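Local coordinates for alkylpurine DNA glycosylase AlkC (Pseudomonas fluorescens, PDB 5VHV), which excises alkylated purine bases from DNA as a base excision repair glycosylase that works without flipping the damaged nucleotide out of the duplex, at residues Arg102-Leu107 with Gln129-Val134; Phe118-Phe123 with Arg147-Glu152; Leu164-Val167 with Glu172-Ala175; Asn195-Ile200 with Glu206-Leu211. All coordinates share one frame; numbering follows the deposited sequence.

Contact 1 of 4, residues Arg102-Leu107 with Gln129-Val134; sequences RSMAAL and QRTLAV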
loop_
_atom_site.group_PDB
_atom_site.type_symbol
_atom_site.label_atom_id
_atom_site.label_comp_id
_atom_site.label_asym_id
_atom_site.label_seq_id
_atom_site.Cartn_x
_atom_site.Cartn_y
_atom_site.Cartn_z
ATOM N N ARG A 102 -19.599 -13.359 -16.835
ATOM C CA ARG A 102 -18.668 -14.472 -16.722
ATOM C C ARG A 102 -17.322 -13.994 -16.201
ATOM O O ARG A 102 -16.682 -14.682 -15.397
ATOM C CB ARG A 102 -18.504 -15.149 -18.079
ATOM C CG ARG A 102 -17.871 -16.511 -18.007
ATOM C CD ARG A 102 -17.539 -17.037 -19.398
ATOM N NE ARG A 102 -18.724 -17.198 -20.235
ATOM C CZ ARG A 102 -19.505 -18.270 -20.240
ATOM N NH1 ARG A 102 -19.249 -19.294 -19.430
ATOM N NH2 ARG A 102 -20.546 -18.314 -21.063
ATOM N N SER A 103 -16.868 -12.824 -16.669
ATOM C CA SER A 103 -15.588 -12.281 -16.233
ATOM C C SER A 103 -15.607 -11.921 -14.751
ATOM O O SER A 103 -14.639 -12.192 -14.029
ATOM C CB SER A 103 -15.219 -11.072 -17.085
ATOM O OG SER A 103 -14.916 -11.500 -18.415
ATOM N N MET A 104 -16.713 -11.354 -14.269
ATOM C CA MET A 104 -16.793 -11.055 -12.845
ATOM C C MET A 104 -16.704 -12.330 -12.021
ATOM O O MET A 104 -16.025 -12.357 -10.984
ATOM C CB MET A 104 -18.085 -10.305 -12.522
ATOM C CG MET A 104 -18.132 -8.876 -13.047
ATOM S SD MET A 104 -16.778 -7.820 -12.514
ATOM C CE MET A 104 -15.771 -7.805 -14.003
ATOM N N ALA A 105 -17.398 -13.386 -12.450
ATOM C CA ALA A 105 -17.352 -14.641 -11.717
ATOM C C ALA A 105 -15.943 -15.202 -11.728
ATOM O O ALA A 105 -15.466 -15.716 -10.708
ATOM C CB ALA A 105 -18.340 -15.655 -12.304
ATOM N N ALA A 106 -15.245 -15.067 -12.865
ATOM C CA ALA A 106 -13.859 -15.517 -12.959
ATOM C C ALA A 106 -12.938 -14.742 -12.019
ATOM O O ALA A 106 -12.055 -15.333 -11.384
ATOM C CB ALA A 106 -13.358 -15.404 -14.403
ATOM N N LEU A 107 -13.093 -13.418 -11.936
ATOM C CA LEU A 107 -12.228 -12.651 -11.041
ATOM C C LEU A 107 -12.487 -13.034 -9.594
ATOM O O LEU A 107 -11.555 -13.126 -8.781
ATOM C CB LEU A 107 -12.434 -11.143 -11.239
ATOM C CG LEU A 107 -12.015 -10.553 -12.590
ATOM C CD1 LEU A 107 -12.263 -9.020 -12.612
ATOM C CD2 LEU A 107 -10.577 -10.861 -12.929
ATOM N N GLN A 129 -19.952 1.961 -13.360
ATOM C CA GLN A 129 -21.149 1.735 -12.539
ATOM C C GLN A 129 -21.471 0.245 -12.451
ATOM O O GLN A 129 -21.803 -0.265 -11.368
ATOM C CB GLN A 129 -22.339 2.535 -13.100
ATOM C CG GLN A 129 -23.415 2.891 -12.086
ATOM C CD GLN A 129 -22.919 3.858 -10.989
ATOM O OE1 GLN A 129 -22.353 4.911 -11.278
ATOM N NE2 GLN A 129 -23.115 3.478 -9.751
ATOM N N ARG A 130 -21.346 -0.473 -13.578
ATOM C CA ARG A 130 -21.638 -1.904 -13.586
ATOM C C ARG A 130 -20.713 -2.649 -12.635
ATOM O O ARG A 130 -21.148 -3.550 -11.904
ATOM C CB ARG A 130 -21.499 -2.463 -14.999
ATOM C CG ARG A 130 -22.414 -3.651 -15.273
ATOM C CD ARG A 130 -22.207 -4.217 -16.680
ATOM N NE ARG A 130 -23.189 -5.262 -16.964
ATOM C CZ ARG A 130 -23.256 -5.946 -18.106
ATOM N NH1 ARG A 130 -22.396 -5.701 -19.103
ATOM N NH2 ARG A 130 -24.176 -6.893 -18.243
ATOM N N THR A 131 -19.432 -2.287 -12.639
ATOM C CA THR A 131 -18.435 -2.977 -11.829
ATOM C C THR A 131 -18.557 -2.580 -10.361
ATOM O O THR A 131 -18.399 -3.421 -9.464
ATOM C CB THR A 131 -17.031 -2.673 -12.371
ATOM O OG1 THR A 131 -16.976 -2.976 -13.780
ATOM C CG2 THR A 131 -15.974 -3.486 -11.661
ATOM N N LEU A 132 -18.873 -1.306 -10.101
ATOM C CA LEU A 132 -19.091 -0.869 -8.727
ATOM C C LEU A 132 -20.169 -1.710 -8.050
ATOM O O LEU A 132 -20.020 -2.110 -6.884
ATOM C CB LEU A 132 -19.467 0.621 -8.689
ATOM C CG LEU A 132 -19.818 1.183 -7.299
ATOM C CD1 LEU A 132 -18.616 1.154 -6.361
ATOM C CD2 LEU A 132 -20.318 2.604 -7.429
ATOM N N ALA A 133 -21.251 -2.013 -8.771
ATOM C CA ALA A 133 -22.331 -2.804 -8.178
ATOM C C ALA A 133 -21.834 -4.184 -7.773
ATOM O O ALA A 133 -22.198 -4.709 -6.712
ATOM C CB ALA A 133 -23.498 -2.929 -9.157
ATOM N N VAL A 134 -20.973 -4.771 -8.598
ATOM C CA VAL A 134 -20.393 -6.070 -8.274
ATOM C C VAL A 134 -19.531 -5.973 -7.034
ATOM O O VAL A 134 -19.602 -6.823 -6.132
ATOM C CB VAL A 134 -19.587 -6.583 -9.476
ATOM C CG1 VAL A 134 -18.758 -7.807 -9.088
ATOM C CG2 VAL A 134 -20.533 -6.864 -10.621
#
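Met104 and Val134 carry this contact between helix 100-110 and helix 128-138. The sulfur Met104 SD lies 4.0 Å from Val134 CG1, and Met104 CG rests between the two valine methyls, 4.0 Å from Val134 CG2 and 4.1 Å from Val134 CG1. The methylene CG of the methionine thus meets both branches of the valine, the sulfur adds a contact to CG1 only, and the two side chains lie at a slant to each other. Thr131, one turn earlier than Val134, adds a looser touch: its methyl CG2 is 4.5 Å from Met104 SD. No hydrogen bond crosses between the segments, and the buried surface is 121 Å², so the evidence points to modest apolar packing.

The methionine chain bends at chi2 (-56°) and again at chi3 (103°). These bends turn the terminal methyl toward a third helix, 119-126, where Met104 packs on Phe123 and Thr131 likewise packs on Ile120. The hydroxyl of Thr131 is hydrogen-bonded to the backbone oxygen of Asp127, just ahead of its helix, while its methyl CG2 is the atom that touches Met104. Val134 also touches Phe100, in the first turn of helix 100-110.

At about 16 Å from the DNA at its nearest atom, the arrangement is plain helix-to-helix packing. With the intervening helix 119-126 it forms part of the stacked, all-helical HEAT-like scaffold of the AlkC/AlkD type.

Contact 2 of 4, residues Phe118-Phe123 with Arg147-Glu152; sequences FAIRHF and RRLASE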
loop_
_atom_site.group_PDB
_atom_site.type_symbol
_atom_site.label_atom_id
_atom_site.label_comp_id
_atom_site.label_asym_id
_atom_site.label_seq_id
_atom_site.Cartn_x
_atom_site.Cartn_y
_atom_site.Cartn_z
ATOM N N PHE A 118 -5.522 -5.774 -9.809
ATOM C CA PHE A 118 -5.165 -5.047 -11.029
ATOM C C PHE A 118 -6.228 -5.211 -12.108
ATOM O O PHE A 118 -6.603 -4.239 -12.780
ATOM C CB PHE A 118 -3.802 -5.524 -11.533
ATOM C CG PHE A 118 -2.731 -5.404 -10.498
ATOM C CD1 PHE A 118 -2.403 -4.152 -9.997
ATOM C CD2 PHE A 118 -2.081 -6.516 -10.007
ATOM C CE1 PHE A 118 -1.450 -4.021 -9.023
ATOM C CE2 PHE A 118 -1.119 -6.394 -9.032
ATOM C CZ PHE A 118 -0.807 -5.146 -8.535
ATOM N N ALA A 119 -6.717 -6.435 -12.284
ATOM C CA ALA A 119 -7.659 -6.714 -13.366
ATOM C C ALA A 119 -8.972 -5.952 -13.176
ATOM O O ALA A 119 -9.549 -5.447 -14.140
ATOM C CB ALA A 119 -7.901 -8.226 -13.438
ATOM N N ILE A 120 -9.465 -5.857 -11.937
ATOM C CA ILE A 120 -10.774 -5.248 -11.740
ATOM C C ILE A 120 -10.742 -3.774 -12.114
ATOM O O ILE A 120 -11.770 -3.207 -12.505
ATOM C CB ILE A 120 -11.252 -5.449 -10.290
ATOM C CG1 ILE A 120 -12.734 -5.092 -10.140
ATOM C CG2 ILE A 120 -10.418 -4.625 -9.295
ATOM C CD1 ILE A 120 -13.675 -6.059 -10.837
ATOM N N ARG A 121 -9.562 -3.145 -12.070
ATOM C CA ARG A 121 -9.469 -1.718 -12.366
ATOM C C ARG A 121 -9.700 -1.419 -13.843
ATOM O O ARG A 121 -10.192 -0.339 -14.177
ATOM C CB ARG A 121 -8.116 -1.180 -11.885
ATOM C CG ARG A 121 -8.000 -1.289 -10.358
ATOM C CD ARG A 121 -6.618 -0.910 -9.843
ATOM N NE ARG A 121 -6.308 0.518 -9.740
ATOM C CZ ARG A 121 -6.747 1.309 -8.758
ATOM N NH1 ARG A 121 -7.578 0.826 -7.840
ATOM N NH2 ARG A 121 -6.339 2.586 -8.674
ATOM N N HIS A 122 -9.396 -2.368 -14.742
ATOM C CA HIS A 122 -9.741 -2.162 -16.145
ATOM C C HIS A 122 -11.246 -2.110 -16.323
ATOM O O HIS A 122 -11.758 -1.333 -17.146
ATOM C CB HIS A 122 -9.133 -3.264 -17.014
ATOM C CG HIS A 122 -7.637 -3.257 -16.999
ATOM N ND1 HIS A 122 -6.891 -2.383 -17.768
ATOM C CD2 HIS A 122 -6.752 -3.952 -16.252
ATOM C CE1 HIS A 122 -5.607 -2.572 -17.518
ATOM N NE2 HIS A 122 -5.495 -3.521 -16.601
ATOM N N PHE A 123 -11.976 -2.919 -15.550
ATOM C CA PHE A 123 -13.433 -2.898 -15.624
ATOM C C PHE A 123 -13.986 -1.643 -14.957
ATOM O O PHE A 123 -14.935 -1.042 -15.463
ATOM C CB PHE A 123 -14.018 -4.162 -14.986
ATOM C CG PHE A 123 -13.783 -5.430 -15.785
ATOM C CD1 PHE A 123 -14.676 -5.836 -16.776
ATOM C CD2 PHE A 123 -12.679 -6.210 -15.533
ATOM C CE1 PHE A 123 -14.464 -7.015 -17.491
ATOM C CE2 PHE A 123 -12.449 -7.397 -16.245
ATOM C CZ PHE A 123 -13.339 -7.790 -17.230
ATOM N N ARG A 147 -13.923 -9.860 -0.002
ATOM C CA ARG A 147 -14.153 -8.562 0.623
ATOM C C ARG A 147 -12.943 -7.663 0.458
ATOM O O ARG A 147 -13.080 -6.462 0.183
ATOM C CB ARG A 147 -14.485 -8.733 2.100
ATOM C CG ARG A 147 -15.794 -9.513 2.348
ATOM C CD ARG A 147 -16.343 -9.287 3.739
ATOM N NE ARG A 147 -15.398 -9.594 4.831
ATOM C CZ ARG A 147 -15.087 -10.827 5.229
ATOM N NH1 ARG A 147 -15.612 -11.890 4.626
ATOM N NH2 ARG A 147 -14.239 -10.993 6.233
ATOM N N ARG A 148 -11.746 -8.227 0.612
ATOM C CA ARG A 148 -10.536 -7.425 0.471
ATOM C C ARG A 148 -10.403 -6.865 -0.937
ATOM O O ARG A 148 -10.004 -5.705 -1.125
ATOM C CB ARG A 148 -9.321 -8.274 0.871
ATOM C CG ARG A 148 -8.000 -7.502 0.952
ATOM C CD ARG A 148 -7.258 -7.443 -0.389
ATOM N NE ARG A 148 -5.901 -6.934 -0.183
ATOM C CZ ARG A 148 -4.981 -6.795 -1.131
ATOM N NH1 ARG A 148 -5.255 -7.139 -2.394
ATOM N NH2 ARG A 148 -3.771 -6.327 -0.801
ATOM N N LEU A 149 -10.741 -7.667 -1.949
ATOM C CA LEU A 149 -10.750 -7.182 -3.324
ATOM C C LEU A 149 -11.666 -5.965 -3.485
ATOM O O LEU A 149 -11.337 -5.015 -4.211
ATOM C CB LEU A 149 -11.192 -8.312 -4.253
ATOM C CG LEU A 149 -11.390 -8.019 -5.736
ATOM C CD1 LEU A 149 -10.066 -7.507 -6.339
ATOM C CD2 LEU A 149 -11.855 -9.271 -6.486
ATOM N N ALA A 150 -12.844 -6.002 -2.859
ATOM C CA ALA A 150 -13.803 -4.903 -2.987
ATOM C C ALA A 150 -13.196 -3.572 -2.537
ATOM O O ALA A 150 -13.395 -2.535 -3.186
ATOM C CB ALA A 150 -15.063 -5.229 -2.174
ATOM N N SER A 151 -12.408 -3.600 -1.454
ATOM C CA SER A 151 -11.752 -2.415 -0.915
ATOM C C SER A 151 -10.466 -2.066 -1.660
ATOM O O SER A 151 -10.200 -0.889 -1.930
ATOM C CB SER A 151 -11.423 -2.639 0.562
ATOM O OG SER A 151 -10.665 -1.539 1.062
ATOM N N GLU A 152 -9.643 -3.064 -1.970
ATOM C CA GLU A 152 -8.327 -2.802 -2.543
ATOM C C GLU A 152 -8.421 -2.463 -4.028
ATOM O O GLU A 152 -7.746 -1.542 -4.505
ATOM C CB GLU A 152 -7.425 -4.016 -2.326
ATOM C CG GLU A 152 -5.949 -3.766 -2.628
ATOM C CD GLU A 152 -5.249 -2.957 -1.556
ATOM O OE1 GLU A 152 -5.899 -2.651 -0.521
ATOM O OE2 GLU A 152 -4.063 -2.615 -1.749
#
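Ile120 and Leu149 meet because of how each chain is turned: with Ile120 CG1 anti to its backbone N (chi1 -168°), the CG2 methyl takes the crowded position between N and the carbonyl carbon. Leu149 has CG anti to N (chi1 175°), which swings its end across the gap. Ile120 CG2 then lies 4.1 Å from Leu149 CD1, a single methyl-to-methyl touch between buried side chains set at a slant, with Trp138 packed against both.

Beside it, Arg121 bends at chi3 (79°), and its NH1 comes 4.1 Å from Glu152 O, too long for a bond. The guanidinium is instead held by backbone oxygens, NH1 by those of Gly153 and Arg155 and NH2 by that of Phe162.

Glu152 and Arg148 pair only loosely. Arg148 NH2 is 3.8 Å from Glu152 OE2, which lies well out of the guanidinium plane, so this is charge attraction without an aligned N-H. Glu152 has firmer partners in Ser192 and Arg155 and packs on a DNA sugar, while Arg148 forms a salt bridge to a DNA phosphate, placing this helix end on the DNA-binding face of the HEAT-like scaffold.

Contact 3 of 4, residues Leu164-Val167 with Glu172-Ala175; sequences LAEV and ELCA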
loop_
_atom_site.group_PDB
_atom_site.type_symbol
_atom_site.label_atom_id
_atom_site.label_comp_id
_atom_site.label_asym_id
_atom_site.label_seq_id
_atom_site.Cartn_x
_atom_site.Cartn_y
_atom_site.Cartn_z
ATOM N N LEU A 164 -7.575 5.679 -10.196
ATOM C CA LEU A 164 -8.969 5.702 -10.652
ATOM C C LEU A 164 -9.481 7.126 -10.448
ATOM O O LEU A 164 -9.875 7.511 -9.343
ATOM C CB LEU A 164 -9.822 4.668 -9.910
ATOM C CG LEU A 164 -9.597 3.202 -10.287
ATOM C CD1 LEU A 164 -10.404 2.286 -9.368
ATOM C CD2 LEU A 164 -9.964 2.953 -11.747
ATOM N N ALA A 165 -9.432 7.926 -11.519
ATOM C CA ALA A 165 -9.773 9.344 -11.406
ATOM C C ALA A 165 -11.206 9.546 -10.938
ATOM O O ALA A 165 -11.492 10.496 -10.196
ATOM C CB ALA A 165 -9.554 10.052 -12.744
ATOM N N GLU A 166 -12.115 8.662 -11.348
ATOM C CA GLU A 166 -13.523 8.809 -10.985
ATOM C C GLU A 166 -13.728 8.587 -9.489
ATOM O O GLU A 166 -14.484 9.328 -8.839
ATOM C CB GLU A 166 -14.361 7.827 -11.827
ATOM C CG GLU A 166 -15.843 7.916 -11.600
ATOM C CD GLU A 166 -16.670 7.279 -12.717
ATOM O OE1 GLU A 166 -16.112 6.533 -13.552
ATOM O OE2 GLU A 166 -17.888 7.548 -12.758
ATOM N N VAL A 167 -13.046 7.580 -8.929
ATOM C CA VAL A 167 -13.071 7.321 -7.489
ATOM C C VAL A 167 -12.381 8.449 -6.730
ATOM O O VAL A 167 -12.883 8.948 -5.715
ATOM C CB VAL A 167 -12.405 5.965 -7.192
ATOM C CG1 VAL A 167 -12.269 5.719 -5.694
ATOM C CG2 VAL A 167 -13.203 4.846 -7.826
ATOM N N GLU A 172 -17.833 9.574 -2.159
ATOM C CA GLU A 172 -19.121 8.949 -1.887
ATOM C C GLU A 172 -19.352 7.694 -2.726
ATOM O O GLU A 172 -20.217 6.888 -2.368
ATOM C CB GLU A 172 -20.279 9.930 -2.110
ATOM C CG GLU A 172 -20.270 11.128 -1.175
ATOM C CD GLU A 172 -20.384 10.771 0.304
ATOM O OE1 GLU A 172 -20.078 11.648 1.145
ATOM O OE2 GLU A 172 -20.781 9.631 0.644
ATOM N N LEU A 173 -18.606 7.484 -3.820
ATOM C CA LEU A 173 -18.936 6.360 -4.691
ATOM C C LEU A 173 -18.696 5.040 -3.977
ATOM O O LEU A 173 -19.547 4.144 -4.003
ATOM C CB LEU A 173 -18.127 6.416 -5.990
ATOM C CG LEU A 173 -18.434 7.634 -6.865
ATOM C CD1 LEU A 173 -17.429 7.724 -7.993
ATOM C CD2 LEU A 173 -19.853 7.590 -7.429
ATOM N N CYS A 174 -17.534 4.905 -3.344
ATOM C CA CYS A 174 -17.133 3.686 -2.651
ATOM C C CYS A 174 -17.400 3.741 -1.153
ATOM O O CYS A 174 -16.998 2.824 -0.433
ATOM C CB CYS A 174 -15.647 3.404 -2.908
ATOM S SG CYS A 174 -15.257 3.084 -4.624
ATOM N N ALA A 175 -18.082 4.786 -0.662
ATOM C CA ALA A 175 -18.258 4.947 0.776
ATOM C C ALA A 175 -18.945 3.743 1.421
ATOM O O ALA A 175 -18.553 3.321 2.516
ATOM C CB ALA A 175 -19.048 6.220 1.074
#
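A short turn between two successive helices brings Leu173 and Cys174 back against Glu166 and Val167: the short helix 165-169 ends, the chain turns, and helix 175-181 begins with Cys174 at its N-cap position. The nearest CA atoms across the turn are those of Val167 and Leu173, 6.6 Å apart. Closest of all is Leu173 CD1, which reaches the backbone of the first helix 3.5 Å from Glu166 O. The same methyl lies 3.9 Å from Glu166 CG, so the leucine touches the aliphatic part of the glutamate, and the two side chains cross at about a right angle. Glu166 CG is anti to its backbone N (chi1 -177°) and the chain runs on extended, leading the carboxylate away from the leucine.

Cys174 makes the second touch. Its sulfur faces the fork of Val167, with SG 4.1 Å from Val167 CG1 and 4.2 Å from Val167 CG2. The near equality of these distances shows that the thiol sits astride both methyls, as apolar packing.

In the all-helical, HEAT-like part of AlkC this turn joins consecutive helices, and it is braced by an Asx turn in which the Asp170 side chain is hydrogen-bonded to Glu172 N. Phe128 of helix 128-138 packs on Glu166, Val167 and Leu173 together. On the cysteine side, Val167 reaches Pro156 and Cys174 reaches Ser154, both in the loop that follows helix 144-152.

Contact 4 of 4, residues Asn195-Ile200 with Glu206-Leu211; sequences NHLNDI and EWVLSL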
loop_
_atom_site.group_PDB
_atom_site.type_symbol
_atom_site.label_atom_id
_atom_site.label_comp_id
_atom_site.label_asym_id
_atom_site.label_seq_id
_atom_site.Cartn_x
_atom_site.Cartn_y
_atom_site.Cartn_z
ATOM N N ASN A 195 -5.816 1.457 4.053
ATOM C CA ASN A 195 -5.009 1.995 2.961
ATOM C C ASN A 195 -5.858 2.757 1.945
ATOM O O ASN A 195 -5.410 3.770 1.391
ATOM C CB ASN A 195 -4.212 0.872 2.299
ATOM C CG ASN A 195 -3.079 0.371 3.202
ATOM O OD1 ASN A 195 -2.559 1.108 4.075
ATOM N ND2 ASN A 195 -2.701 -0.876 3.020
ATOM N N HIS A 196 -7.065 2.271 1.656
ATOM C CA HIS A 196 -7.990 3.014 0.799
ATOM C C HIS A 196 -8.312 4.376 1.419
ATOM O O HIS A 196 -8.231 5.412 0.753
ATOM C CB HIS A 196 -9.239 2.154 0.579
ATOM C CG HIS A 196 -10.207 2.672 -0.441
ATOM N ND1 HIS A 196 -10.876 1.828 -1.305
ATOM C CD2 HIS A 196 -10.677 3.915 -0.697
ATOM C CE1 HIS A 196 -11.711 2.531 -2.049
ATOM N NE2 HIS A 196 -11.595 3.802 -1.716
ATOM N N LEU A 197 -8.611 4.405 2.715
ATOM C CA LEU A 197 -8.885 5.681 3.370
ATOM C C LEU A 197 -7.666 6.609 3.354
ATOM O O LEU A 197 -7.803 7.806 3.101
ATOM C CB LEU A 197 -9.362 5.432 4.800
ATOM C CG LEU A 197 -10.794 4.894 4.897
ATOM C CD1 LEU A 197 -11.033 4.331 6.291
ATOM C CD2 LEU A 197 -11.810 5.961 4.586
ATOM N N ASN A 198 -6.469 6.084 3.626
ATOM C CA ASN A 198 -5.266 6.907 3.524
ATOM C C ASN A 198 -5.110 7.489 2.116
ATOM O O ASN A 198 -4.780 8.671 1.962
ATOM C CB ASN A 198 -4.043 6.079 3.945
ATOM C CG ASN A 198 -2.762 6.860 3.888
ATOM O OD1 ASN A 198 -2.620 7.895 4.539
ATOM N ND2 ASN A 198 -1.803 6.354 3.137
ATOM N N ASP A 199 -5.358 6.692 1.072
ATOM C CA ASP A 199 -5.402 7.249 -0.288
ATOM C C ASP A 199 -6.321 8.471 -0.366
ATOM O O ASP A 199 -5.995 9.479 -0.998
ATOM C CB ASP A 199 -5.921 6.224 -1.310
ATOM C CG ASP A 199 -4.955 5.098 -1.643
ATOM O OD1 ASP A 199 -3.811 5.007 -1.151
ATOM O OD2 ASP A 199 -5.396 4.274 -2.473
ATOM N N ILE A 200 -7.524 8.357 0.195
ATOM C CA ILE A 200 -8.489 9.450 0.100
ATOM C C ILE A 200 -7.947 10.686 0.785
ATOM O O ILE A 200 -8.204 11.812 0.336
ATOM C CB ILE A 200 -9.850 9.042 0.693
ATOM C CG1 ILE A 200 -10.419 7.832 -0.064
ATOM C CG2 ILE A 200 -10.846 10.201 0.643
ATOM C CD1 ILE A 200 -11.678 7.268 0.571
ATOM N N GLU A 206 -10.624 16.244 4.690
ATOM C CA GLU A 206 -11.736 16.571 5.580
ATOM C C GLU A 206 -12.838 15.533 5.495
ATOM O O GLU A 206 -13.525 15.274 6.491
ATOM C CB GLU A 206 -12.300 17.950 5.241
ATOM C CG GLU A 206 -11.323 19.088 5.495
ATOM C CD GLU A 206 -11.840 20.438 5.021
ATOM O OE1 GLU A 206 -12.794 20.470 4.215
ATOM O OE2 GLU A 206 -11.289 21.470 5.458
ATOM N N TRP A 207 -13.021 14.930 4.322
ATOM C CA TRP A 207 -14.046 13.903 4.176
ATOM C C TRP A 207 -13.723 12.686 5.031
ATOM O O TRP A 207 -14.607 12.133 5.699
ATOM C CB TRP A 207 -14.189 13.503 2.707
ATOM C CG TRP A 207 -15.319 12.564 2.467
ATOM C CD1 TRP A 207 -16.597 12.897 2.093
ATOM C CD2 TRP A 207 -15.290 11.136 2.565
ATOM N NE1 TRP A 207 -17.356 11.764 1.959
ATOM C CE2 TRP A 207 -16.584 10.670 2.251
ATOM C CE3 TRP A 207 -14.303 10.209 2.897
ATOM C CZ2 TRP A 207 -16.913 9.316 2.265
ATOM C CZ3 TRP A 207 -14.630 8.863 2.911
ATOM C CH2 TRP A 207 -15.930 8.432 2.593
ATOM N N VAL A 208 -12.459 12.255 5.027
ATOM C CA VAL A 208 -12.047 11.132 5.865
ATOM C C VAL A 208 -12.161 11.498 7.342
ATOM O O VAL A 208 -12.602 10.686 8.161
ATOM C CB VAL A 208 -10.613 10.704 5.508
ATOM C CG1 VAL A 208 -10.101 9.648 6.481
ATOM C CG2 VAL A 208 -10.518 10.213 4.064
ATOM N N LEU A 209 -11.748 12.713 7.711
ATOM C CA LEU A 209 -11.811 13.124 9.108
ATOM C C LEU A 209 -13.250 13.147 9.598
ATOM O O LEU A 209 -13.561 12.627 10.675
ATOM C CB LEU A 209 -11.160 14.498 9.287
ATOM C CG LEU A 209 -9.641 14.500 9.083
ATOM C CD1 LEU A 209 -9.152 15.938 8.807
ATOM C CD2 LEU A 209 -8.928 13.911 10.294
ATOM N N SER A 210 -14.148 13.728 8.806
ATOM C CA SER A 210 -15.553 13.733 9.182
ATOM C C SER A 210 -16.094 12.314 9.301
ATOM O O SER A 210 -16.843 12.002 10.240
ATOM C CB SER A 210 -16.359 14.542 8.168
ATOM O OG SER A 210 -16.048 15.921 8.270
ATOM N N LEU A 211 -15.741 11.444 8.348
ATOM C CA LEU A 211 -16.191 10.057 8.393
ATOM C C LEU A 211 -15.779 9.395 9.698
ATOM O O LEU A 211 -16.614 8.836 10.417
ATOM C CB LEU A 211 -15.610 9.280 7.208
ATOM C CG LEU A 211 -16.085 7.830 7.042
ATOM C CD1 LEU A 211 -17.527 7.799 6.512
ATOM C CD2 LEU A 211 -15.149 7.031 6.127
#
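Ile200 and Val208 form the tight part of this contact: Ile200 CG2 is only 3.4 Å from Val208 CG2, closer than usual for two carbons, and Ile200 CB follows at 3.6 Å from the same methyl. The torsion of Ile200 (chi1 -60°) sets CG1 anti to the carbonyl carbon, which sends CD1 off toward the indole. There it stands 4.1 Å from Trp207 CZ3, meeting the ring obliquely. Val208 CG2 also lies 3.8 Å from Leu197 O, so this one methyl touches both Leu197 and Ile200.

Packing slackens around Leu197 CD2, which comes up to the indole edge near the ring plane, 4.4 Å from Trp207 CZ3. Its firmer partner is Leu211 CD2 at 3.8 Å, the two leucines crossing at about a right angle. Trp207 and Leu211 keep part of their surface exposed, and Trp207 NE1 is hydrogen-bonded to Glu172 OE1.

Asn198 of helix 187-201 binds a DNA phosphate. The helix axes approach to 9.5 Å at 133°, an inclined antiparallel pairing. Leu178 of helix 175-181 packs on Leu197 and Ile200 from one neighbour, and Ile225 and Ala229 of helix 220-229 cover Leu197 from another.

Overall arrangement
All four contacts lie within the helical, HEAT-like part of the chain and none involves the beta-strand part that follows it. Contacts 1 and 2 interleave in sequence, with centres 9 Å apart, because helix 119-126 of contact 2 comes between the two helices of contact 1 in the chain. Contacts 3 and 4 come later, in series. Contact 3 sits in the middle, its centre 13 Å from that of contact 2 and 12 Å from that of contact 4, and it touches all the others; contacts 1 and 4 are 25 Å apart and do not meet. The packing thus runs continuously through the scaffold, and contacts 2 and 4 include the helices that reach the DNA.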